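Local coordinates for protein ralf, proline/betaine transporter (Legionella pneumophila, PDB 4D7Q) that probably acts as a guanine nucleotide exchange factor through its Sec7 domain, here fused to the capping domain of a Rickettsia relative, at residues N31-K34 / E35-Q39; Q91-V94 / E95-T99; I287-R290 / W291-E295; S315-L318 / A319-T323. The protein carries 2 engineered substitutions. All coordinates share one frame; numbering follows the deposited sequence.

Contact 1: N31-K34 / E35-Q39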
loop_
_atom_site.group_PDB
_atom_site.type_symbol
_atom_site.label_atom_id
_atom_site.label_comp_id
_atom_site.label_asym_id
_atom_site.label_seq_id
_atom_site.Cartn_x
_atom_site.Cartn_y
_atom_site.Cartn_z
ATOM N N ASN A 31 2.726 -12.295 -16.904
ATOM C CA ASN A 31 2.101 -12.847 -18.109
ATOM C C ASN A 31 2.817 -14.086 -18.597
ATOM O O ASN A 31 2.152 -14.997 -19.085
ATOM C CB ASN A 31 2.015 -11.810 -19.234
ATOM C CG ASN A 31 0.924 -10.775 -19.055
ATOM O OD1 ASN A 31 0.048 -10.873 -18.180
ATOM N ND2 ASN A 31 0.949 -9.757 -19.899
ATOM N N LYS A 32 4.162 -14.144 -18.451
ATOM C CA LYS A 32 4.923 -15.339 -18.857
ATOM C C LYS A 32 4.501 -16.539 -17.979
ATOM O O LYS A 32 4.282 -17.623 -18.506
ATOM C CB LYS A 32 6.447 -15.084 -18.800
ATOM C CG LYS A 32 7.312 -16.234 -19.319
ATOM C CD LYS A 32 7.357 -16.274 -20.845
ATOM C CE LYS A 32 7.713 -17.637 -21.383
ATOM N NZ LYS A 32 7.255 -17.804 -22.789
ATOM N N ILE A 33 4.313 -16.321 -16.658
ATOM C CA ILE A 33 3.858 -17.375 -15.745
ATOM C C ILE A 33 2.471 -17.835 -16.194
ATOM O O ILE A 33 2.245 -19.045 -16.361
ATOM C CB ILE A 33 3.869 -16.960 -14.243
ATOM C CG1 ILE A 33 5.305 -16.689 -13.730
ATOM C CG2 ILE A 33 3.143 -18.027 -13.360
ATOM C CD1 ILE A 33 5.348 -15.980 -12.321
ATOM N N LYS A 34 1.558 -16.867 -16.418
ATOM C CA LYS A 34 0.186 -17.196 -16.828
ATOM C C LYS A 34 0.112 -18.012 -18.127
ATOM O O LYS A 34 -0.662 -18.957 -18.211
ATOM C CB LYS A 34 -0.706 -15.945 -16.855
ATOM C CG LYS A 34 -0.945 -15.344 -15.441
ATOM C CD LYS A 34 -1.595 -13.965 -15.496
ATOM C CE LYS A 34 -3.035 -14.021 -15.957
ATOM N NZ LYS A 34 -3.584 -12.671 -16.257
ATOM N N GLU A 35 0.961 -17.682 -19.106
ATOM C CA GLU A 35 1.015 -18.364 -20.400
ATOM C C GLU A 35 1.409 -19.835 -20.240
ATOM O O GLU A 35 0.748 -20.698 -20.819
ATOM C CB GLU A 35 1.980 -17.640 -21.344
ATOM C CG GLU A 35 1.375 -16.373 -21.931
ATOM C CD GLU A 35 2.345 -15.304 -22.407
ATOM O OE1 GLU A 35 3.565 -15.578 -22.498
ATOM O OE2 GLU A 35 1.870 -14.188 -22.710
ATOM N N ILE A 36 2.469 -20.107 -19.425
ATOM C CA ILE A 36 2.974 -21.451 -19.117
ATOM C C ILE A 36 1.866 -22.219 -18.413
ATOM O O ILE A 36 1.524 -23.321 -18.826
ATOM C CB ILE A 36 4.310 -21.417 -18.296
ATOM C CG1 ILE A 36 5.441 -20.720 -19.100
ATOM C CG2 ILE A 36 4.741 -22.844 -17.900
ATOM C CD1 ILE A 36 6.594 -20.170 -18.249
ATOM N N CYS A 37 1.248 -21.600 -17.412
ATOM C CA CYS A 37 0.157 -22.248 -16.679
ATOM C C CYS A 37 -1.029 -22.617 -17.565
ATOM O O CYS A 37 -1.568 -23.709 -17.416
ATOM C CB CYS A 37 -0.255 -21.409 -15.472
ATOM S SG CYS A 37 1.015 -21.335 -14.181
ATOM N N GLU A 38 -1.396 -21.731 -18.518
ATOM C CA GLU A 38 -2.502 -21.979 -19.444
ATOM C C GLU A 38 -2.187 -23.126 -20.408
ATOM O O GLU A 38 -3.012 -24.012 -20.589
ATOM C CB GLU A 38 -2.879 -20.691 -20.210
ATOM C CG GLU A 38 -4.030 -20.832 -21.204
ATOM C CD GLU A 38 -5.341 -21.382 -20.673
ATOM O OE1 GLU A 38 -5.747 -21.004 -19.551
ATOM O OE2 GLU A 38 -5.980 -22.176 -21.399
ATOM N N GLN A 39 -0.990 -23.133 -20.989
ATOM C CA GLN A 39 -0.574 -24.180 -21.927
ATOM C C GLN A 39 -0.349 -25.522 -21.219
ATOM O O GLN A 39 -0.711 -26.563 -21.751
ATOM C CB GLN A 39 0.719 -23.747 -22.650
ATOM C CG GLN A 39 1.246 -24.762 -23.686
ATOM C CD GLN A 39 2.463 -24.278 -24.429
ATOM O OE1 GLN A 39 2.749 -23.074 -24.506
ATOM N NE2 GLN A 39 3.171 -25.203 -25.048
#
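Lys32 and Glu35 pass each other at about a right angle on the exposed flank of helix 26-40. The lysine chain starts out anti to the backbone N (chi1 -175°) and then bends at its second torsion, which carries the ammonium forward along the helix; Lys32 NZ ends 4.3 Å from Glu35 OE1, opposite charges that are close without forming a salt bridge. Glu35 runs extended beyond CG in the other direction, back over the preceding turn, and Glu35 CG lies 3.3 Å from Asn31 O, the carbonyl that accepts the bond from Glu35 N. The same lysine meets Ile36 obliquely, Lys32 CG standing 4.1 Å from Ile36 CD1, so one aliphatic stem serves both a polar and an apolar neighbour. In the Sec7 part of the chimera this helix is amphipathic, packed among helices 15-24 and 44-54. Ile33 and Ile36 both rest on Ile18 of the former, while Ile33 and Cys37 face the latter. Across the turn, the branch methyl Ile33 CG2 lies 4.0 Å from Cys37 SG. Beneath the side chains, the i to i+4 backbone bonds run on, that from Cys37 N to Ile33 O measuring 2.9 Å. Lys34 turns its amine out of the segment altogether, to a salt bridge with Glu74.

Contact 2: Q91-V94 / E95-T99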
loop_
_atom_site.group_PDB
_atom_site.type_symbol
_atom_site.label_atom_id
_atom_site.label_comp_id
_atom_site.label_asym_id
_atom_site.label_seq_id
_atom_site.Cartn_x
_atom_site.Cartn_y
_atom_site.Cartn_z
ATOM N N GLN A 91 3.304 -19.727 16.264
ATOM C CA GLN A 91 4.017 -18.456 16.285
ATOM C C GLN A 91 3.218 -17.477 17.123
ATOM O O GLN A 91 2.027 -17.483 17.068
ATOM C CB GLN A 91 4.173 -17.882 14.863
ATOM C CG GLN A 91 5.350 -18.362 14.038
ATOM C CD GLN A 91 5.912 -17.351 13.054
ATOM O OE1 GLN A 91 5.302 -17.019 12.056
ATOM N NE2 GLN A 91 7.112 -16.899 13.316
ATOM N N SER A 92 3.883 -16.633 17.885
ATOM C CA SER A 92 3.225 -15.600 18.636
ATOM C C SER A 92 2.691 -14.538 17.678
ATOM O O SER A 92 3.093 -14.499 16.571
ATOM C CB SER A 92 4.168 -15.002 19.645
ATOM O OG SER A 92 4.948 -14.035 19.082
ATOM N N PHE A 93 1.763 -13.725 18.135
ATOM C CA PHE A 93 1.147 -12.747 17.277
ATOM C C PHE A 93 2.217 -11.789 16.748
ATOM O O PHE A 93 2.326 -11.582 15.601
ATOM C CB PHE A 93 0.012 -11.998 17.971
ATOM C CG PHE A 93 -0.592 -10.934 17.131
ATOM C CD1 PHE A 93 -1.583 -11.224 16.251
ATOM C CD2 PHE A 93 -0.158 -9.656 17.207
ATOM C CE1 PHE A 93 -2.124 -10.258 15.454
ATOM C CE2 PHE A 93 -0.686 -8.685 16.411
ATOM C CZ PHE A 93 -1.677 -8.980 15.538
ATOM N N VAL A 94 3.019 -11.262 17.642
ATOM C CA VAL A 94 4.102 -10.321 17.308
ATOM C C VAL A 94 5.134 -10.973 16.352
ATOM O O VAL A 94 5.495 -10.347 15.354
ATOM C CB VAL A 94 4.750 -9.699 18.585
ATOM C CG1 VAL A 94 5.956 -8.814 18.240
ATOM C CG2 VAL A 94 3.732 -8.904 19.385
ATOM N N GLU A 95 5.556 -12.240 16.615
ATOM C CA GLU A 95 6.510 -12.958 15.737
ATOM C C GLU A 95 5.947 -13.097 14.318
ATOM O O GLU A 95 6.671 -12.870 13.360
ATOM C CB GLU A 95 6.827 -14.385 16.250
ATOM C CG GLU A 95 7.656 -14.482 17.516
ATOM C CD GLU A 95 7.832 -15.889 18.076
ATOM O OE1 GLU A 95 6.902 -16.725 17.954
ATOM O OE2 GLU A 95 8.901 -16.139 18.679
ATOM N N GLY A 96 4.692 -13.541 14.208
ATOM C CA GLY A 96 4.003 -13.751 12.936
ATOM C C GLY A 96 3.881 -12.475 12.137
ATOM O O GLY A 96 4.208 -12.451 10.950
ATOM N N LEU A 97 3.455 -11.394 12.809
ATOM C CA LEU A 97 3.301 -10.096 12.168
ATOM C C LEU A 97 4.653 -9.549 11.714
ATOM O O LEU A 97 4.753 -9.075 10.593
ATOM C CB LEU A 97 2.544 -9.099 13.073
ATOM C CG LEU A 97 2.444 -7.642 12.580
ATOM C CD1 LEU A 97 1.514 -7.530 11.363
ATOM C CD2 LEU A 97 1.920 -6.764 13.671
ATOM N N ARG A 98 5.682 -9.624 12.564
ATOM C CA ARG A 98 7.029 -9.130 12.215
ATOM C C ARG A 98 7.599 -9.921 11.017
ATOM O O ARG A 98 8.037 -9.319 10.033
ATOM C CB ARG A 98 7.964 -9.203 13.443
ATOM C CG ARG A 98 9.389 -8.651 13.220
ATOM C CD ARG A 98 10.195 -8.727 14.517
ATOM N NE ARG A 98 10.419 -10.116 14.912
ATOM C CZ ARG A 98 10.010 -10.665 16.054
ATOM N NH1 ARG A 98 9.390 -9.931 16.970
ATOM N NH2 ARG A 98 10.238 -11.950 16.296
ATOM N N THR A 99 7.519 -11.255 11.070
ATOM C CA THR A 99 7.995 -12.157 9.980
ATOM C C THR A 99 7.273 -11.836 8.683
ATOM O O THR A 99 7.910 -11.771 7.635
ATOM C CB THR A 99 7.781 -13.631 10.379
ATOM O OG1 THR A 99 8.467 -13.854 11.603
ATOM C CG2 THR A 99 8.276 -14.618 9.319
#
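Ser92 carries OG in the crowded position between its own backbone N and carbonyl carbon (chi1 84°), and Glu95 has CG beside its backbone N with the chain extended beyond; together these torsions bring each side chain to the other's amide. Ser92 OG accepts from Glu95 N at 3.1 Å, while Ser92 N donates to Glu95 OE1 at 3.0 Å. The second bond is almost straight, 175° at the hydrogen, and meets the anti side of the carboxylate oxygen, somewhat out of its plane. Between the two bonds the groups are close, Ser92 OG lying 3.2 Å from Glu95 CG. Ser92 OG is also hydrogen-bonded to Glu192 of helix 183-195, which ties the start of this helix to a neighbour, and a glycerol, probably from the crystallisation liquor, binds Phe93 N and Val94 N.

Regular backbone bonding follows, with Gly96 N donating to Ser92 O. On the buried side Phe93 CE2 meets Leu97 CD2 at 4.2 Å, and both residues pack on helix 135-152; the Phe93 ring is also edge-to-face with Tyr124. On another flank, where Val94 and Arg98 both touch Phe198, Arg98 NH1 lies 3.8 Å from Val94 CG1 and one face of the guanidinium lies over Val94 O. One turn on, Thr99 OG1 donates to Glu95 O at 2.7 Å, and Thr99 N reaches the same oxygen from the opposite face of its plane. The reciprocal Ser92-Glu95 pair is a capping box at the N-terminus of helix 93-102 in the Sec7 domain.

Contact 3: I287-R290 / W291-E295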
loop_
_atom_site.group_PDB
_atom_site.type_symbol
_atom_site.label_atom_id
_atom_site.label_comp_id
_atom_site.label_asym_id
_atom_site.label_seq_id
_atom_site.Cartn_x
_atom_site.Cartn_y
_atom_site.Cartn_z
ATOM N N ILE A 287 -3.263 11.456 13.473
ATOM C CA ILE A 287 -3.001 11.004 14.809
ATOM C C ILE A 287 -2.075 9.779 14.922
ATOM O O ILE A 287 -1.169 9.810 15.667
ATOM C CB ILE A 287 -4.277 10.855 15.656
ATOM C CG1 ILE A 287 -3.915 10.696 17.133
ATOM C CG2 ILE A 287 -5.145 9.725 15.155
ATOM C CD1 ILE A 287 -5.058 10.741 18.093
ATOM N N PHE A 288 -2.337 8.727 14.171
ATOM C CA PHE A 288 -1.572 7.488 14.221
ATOM C C PHE A 288 -0.740 7.142 12.972
ATOM O O PHE A 288 -0.448 6.017 12.741
ATOM C CB PHE A 288 -2.488 6.322 14.533
ATOM C CG PHE A 288 -3.286 6.482 15.793
ATOM C CD1 PHE A 288 -2.683 6.822 16.967
ATOM C CD2 PHE A 288 -4.636 6.270 15.782
ATOM C CE1 PHE A 288 -3.424 6.974 18.103
ATOM C CE2 PHE A 288 -5.379 6.422 16.896
ATOM C CZ PHE A 288 -4.769 6.760 18.071
ATOM N N SER A 289 -0.356 8.132 12.195
ATOM C CA SER A 289 0.237 7.913 10.897
ATOM C C SER A 289 1.757 8.070 10.717
ATOM O O SER A 289 2.266 7.804 9.662
ATOM C CB SER A 289 -0.484 8.760 9.875
ATOM O OG SER A 289 -0.300 10.111 10.064
ATOM N N ARG A 290 2.453 8.537 11.731
ATOM C CA ARG A 290 3.825 8.936 11.562
ATOM C C ARG A 290 4.713 7.808 11.092
ATOM O O ARG A 290 5.594 8.005 10.309
ATOM C CB ARG A 290 4.379 9.575 12.833
ATOM C CG ARG A 290 5.573 10.465 12.652
ATOM C CD ARG A 290 5.973 11.279 13.861
ATOM N NE ARG A 290 5.366 10.868 15.102
ATOM C CZ ARG A 290 5.715 9.808 15.802
ATOM N NH1 ARG A 290 6.709 9.044 15.432
ATOM N NH2 ARG A 290 5.070 9.537 16.905
ATOM N N TRP A 291 4.453 6.607 11.557
ATOM C CA TRP A 291 5.378 5.555 11.153
ATOM C C TRP A 291 5.222 5.220 9.674
ATOM O O TRP A 291 6.147 4.713 9.041
ATOM C CB TRP A 291 5.163 4.299 12.001
ATOM C CG TRP A 291 3.780 3.734 11.898
ATOM C CD1 TRP A 291 2.759 3.899 12.789
ATOM C CD2 TRP A 291 3.264 2.914 10.844
ATOM N NE1 TRP A 291 1.640 3.231 12.354
ATOM C CE2 TRP A 291 1.924 2.618 11.162
ATOM C CE3 TRP A 291 3.805 2.400 9.661
ATOM C CZ2 TRP A 291 1.117 1.833 10.342
ATOM C CZ3 TRP A 291 3.002 1.620 8.847
ATOM C CH2 TRP A 291 1.673 1.344 9.192
ATOM N N PHE A 292 4.044 5.508 9.128
ATOM C CA PHE A 292 3.763 5.238 7.714
ATOM C C PHE A 292 4.120 6.400 6.814
ATOM O O PHE A 292 4.666 6.199 5.730
ATOM C CB PHE A 292 2.264 4.914 7.530
ATOM C CG PHE A 292 1.884 4.488 6.127
ATOM C CD1 PHE A 292 2.228 3.221 5.644
ATOM C CD2 PHE A 292 1.224 5.363 5.272
ATOM C CE1 PHE A 292 1.880 2.836 4.344
ATOM C CE2 PHE A 292 0.858 4.961 3.983
ATOM C CZ PHE A 292 1.175 3.700 3.539
ATOM N N LEU A 293 3.762 7.616 7.255
ATOM C CA LEU A 293 3.880 8.821 6.453
ATOM C C LEU A 293 5.050 9.730 6.820
ATOM O O LEU A 293 5.473 10.552 6.005
ATOM C CB LEU A 293 2.550 9.590 6.585
ATOM C CG LEU A 293 2.360 10.864 5.754
ATOM C CD1 LEU A 293 2.297 10.557 4.262
ATOM C CD2 LEU A 293 1.179 11.638 6.215
ATOM N N GLY A 294 5.513 9.646 8.050
ATOM C CA GLY A 294 6.503 10.615 8.498
ATOM C C GLY A 294 5.771 11.885 8.901
ATOM O O GLY A 294 4.554 11.873 9.111
ATOM N N GLU A 295 6.476 12.998 8.953
ATOM C CA GLU A 295 5.903 14.247 9.447
ATOM C C GLU A 295 5.294 15.175 8.409
ATOM O O GLU A 295 4.720 16.199 8.787
ATOM C CB GLU A 295 6.941 14.998 10.304
ATOM C CG GLU A 295 7.455 14.207 11.503
ATOM C CD GLU A 295 8.476 14.912 12.382
ATOM O OE1 GLU A 295 9.262 15.744 11.871
ATOM O OE2 GLU A 295 8.501 14.606 13.593
HETATM O O HOH W 1 2.161 11.475 10.228
#
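Ser289 O is the tightly gripped atom of this turn, accepting from both Leu293 N and Phe292 N. The Leu293 bond is short at 2.8 Å and nearly in line with the carbonyl; the Phe292 donor, at 3.0 Å, stands above the carbonyl plane and is bent to 134° at its hydrogen. Beside this pair the Trp291 indole turns back toward the preceding loop (chi1 60°), and Trp291 NE1 comes to 3.5 Å from Phe288 O. Ser289 OG, hydrogen-bonded to Ser286 N, is bridged by a water to the end of the helix, the water donating to Gly294 O at 2.7 Å. There Gly294, whose N bonds to Arg290 O, takes a positive phi that ends helix 290-293.

The exposed side is looser. Arg290 and Glu295 lie side by side, Arg290 CD 4.0 Å from Glu295 CG, their charged groups not in contact and the guanidinium and carboxylate planes 85° apart. Arg290 instead forms salt bridges with Asp151 of the Sec7 part and with a bound buffer molecule. Phe288 and Trp291 of this capping-domain turn pack on Met147 of helix 135-152, at the interface between the two parts of this engineered chimera.

Contact 4: S315-L318 / A319-T323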
loop_
_atom_site.group_PDB
_atom_site.type_symbol
_atom_site.label_atom_id
_atom_site.label_comp_id
_atom_site.label_asym_id
_atom_site.label_seq_id
_atom_site.Cartn_x
_atom_site.Cartn_y
_atom_site.Cartn_z
ATOM N N SER A 315 -5.630 8.593 -20.229
ATOM C CA SER A 315 -5.529 8.542 -18.763
ATOM C C SER A 315 -4.106 8.917 -18.286
ATOM O O SER A 315 -3.960 9.705 -17.346
ATOM C CB SER A 315 -5.910 7.155 -18.266
ATOM O OG SER A 315 -7.305 6.969 -18.439
ATOM N N LEU A 316 -3.070 8.381 -18.970
ATOM C CA LEU A 316 -1.673 8.677 -18.697
ATOM C C LEU A 316 -1.429 10.181 -18.894
ATOM O O LEU A 316 -0.807 10.815 -18.039
ATOM C CB LEU A 316 -0.759 7.825 -19.619
ATOM C CG LEU A 316 0.760 8.118 -19.565
ATOM C CD1 LEU A 316 1.357 7.829 -18.190
ATOM C CD2 LEU A 316 1.503 7.361 -20.625
ATOM N N LYS A 317 -1.979 10.762 -19.989
ATOM C CA LYS A 317 -1.868 12.195 -20.262
ATOM C C LYS A 317 -2.546 12.997 -19.141
ATOM O O LYS A 317 -1.940 13.918 -18.587
ATOM C CB LYS A 317 -2.511 12.513 -21.619
ATOM C CG LYS A 317 -2.219 13.916 -22.118
ATOM C CD LYS A 317 -3.122 14.289 -23.270
ATOM C CE LYS A 317 -2.968 15.742 -23.647
ATOM N NZ LYS A 317 -3.526 16.020 -25.000
ATOM N N LEU A 318 -3.794 12.612 -18.780
ATOM C CA LEU A 318 -4.544 13.270 -17.707
ATOM C C LEU A 318 -3.786 13.223 -16.376
ATOM O O LEU A 318 -3.687 14.268 -15.720
ATOM C CB LEU A 318 -5.972 12.684 -17.573
ATOM C CG LEU A 318 -6.899 13.290 -16.492
ATOM C CD1 LEU A 318 -7.194 14.785 -16.750
ATOM C CD2 LEU A 318 -8.182 12.519 -16.400
ATOM N N ALA A 319 -3.170 12.060 -16.023
ATOM C CA ALA A 319 -2.383 11.958 -14.784
ATOM C C ALA A 319 -1.180 12.928 -14.835
ATOM O O ALA A 319 -0.974 13.660 -13.868
ATOM C CB ALA A 319 -1.925 10.526 -14.530
ATOM N N ALA A 320 -0.482 13.038 -16.001
ATOM C CA ALA A 320 0.629 13.994 -16.156
ATOM C C ALA A 320 0.162 15.459 -16.109
ATOM O O ALA A 320 0.876 16.280 -15.536
ATOM C CB ALA A 320 1.409 13.728 -17.434
ATOM N N GLN A 321 -1.031 15.783 -16.692
ATOM C CA GLN A 321 -1.612 17.157 -16.687
ATOM C C GLN A 321 -1.951 17.602 -15.270
ATOM O O GLN A 321 -1.667 18.740 -14.888
ATOM C CB GLN A 321 -2.878 17.245 -17.567
ATOM C CG GLN A 321 -2.582 17.136 -19.058
ATOM C CD GLN A 321 -3.814 17.033 -19.920
ATOM O OE1 GLN A 321 -4.657 16.154 -19.754
ATOM N NE2 GLN A 321 -3.917 17.906 -20.897
ATOM N N ILE A 322 -2.575 16.699 -14.501
ATOM C CA ILE A 322 -2.955 16.925 -13.101
ATOM C C ILE A 322 -1.685 17.170 -12.298
ATOM O O ILE A 322 -1.621 18.153 -11.551
ATOM C CB ILE A 322 -3.757 15.719 -12.546
ATOM C CG1 ILE A 322 -5.171 15.662 -13.192
ATOM C CG2 ILE A 322 -3.834 15.767 -10.983
ATOM C CD1 ILE A 322 -5.912 14.294 -13.053
ATOM N N THR A 323 -0.666 16.289 -12.481
ATOM C CA THR A 323 0.606 16.407 -11.762
ATOM C C THR A 323 1.308 17.724 -12.054
ATOM O O THR A 323 1.748 18.397 -11.125
ATOM C CB THR A 323 1.524 15.205 -12.013
ATOM O OG1 THR A 323 0.797 13.993 -11.827
ATOM C CG2 THR A 323 2.682 15.196 -11.068
#
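Gln321 lies back over the preceding turn of helix 313-325 and can be followed outward from the backbone. Gln321 CB sits 3.6 Å from both Leu318 O and Lys317 O. Since CG lies beside the backbone N (chi1 -70°), the chain heads toward the N-terminal end of the helix, and Gln321 CG presses on Lys317 O at 3.3 Å, the same oxygen that accepts from Gln321 N. The carboxamide then parts its two ends: Gln321 OE1 comes over the backbone at Leu318 CA, 3.5 Å away, whereas Gln321 NE2 meets the aliphatic Lys317 CE at 3.6 Å. The lysine stem is extended and crosses the glutamine obliquely.

Next to this polar pair lies an apolar one. Leu318 CG touches Ile322 CD1 at 3.7 Å, with Ile322 CG1 folded over Leu318 O. Leu318 reaches Leu242 as well, and Ile322 packs on Ile301 of strand 297-303. Ala319 and Ala320 bring their small side chains against Tyr209 of strand 208-214, so the helix lies on the antiparallel sheet of the capping domain, with helix 341-351 alongside. Ala319 O accepts from both Thr323 N and Thr323 OG1. Because the carboxamide meets Lys317 through an aliphatic carbon, without a hydrogen bond between the two side chains, that pair, like Leu318 and Ile322, is held by chain packing and by the backbone bond beneath it.

Contacts 1 and 2 belong to the Sec7 part of the chimera, contacts 3 and 4 to the capping domain from the Rickettsia protein. Contacts 2 and 3 come nearest across the fusion, with centres about 22 Å and nearest atoms about 9 Å apart, and helix 135-152 joins them: Phe93 and Leu97 pack on it from one contact, Phe288 and Trp291 from the other. Contact 1 lies farthest from the chain's centre. It is about 40 Å from contact 3 between centres, on the opposite side of the chain's centre, and contact 4 is similarly opposed to contact 2, their centres about 41 Å apart. Glycerol at contact 2 and a HEPES buffer molecule on Arg290 at contact 3 are probably crystallisation additives.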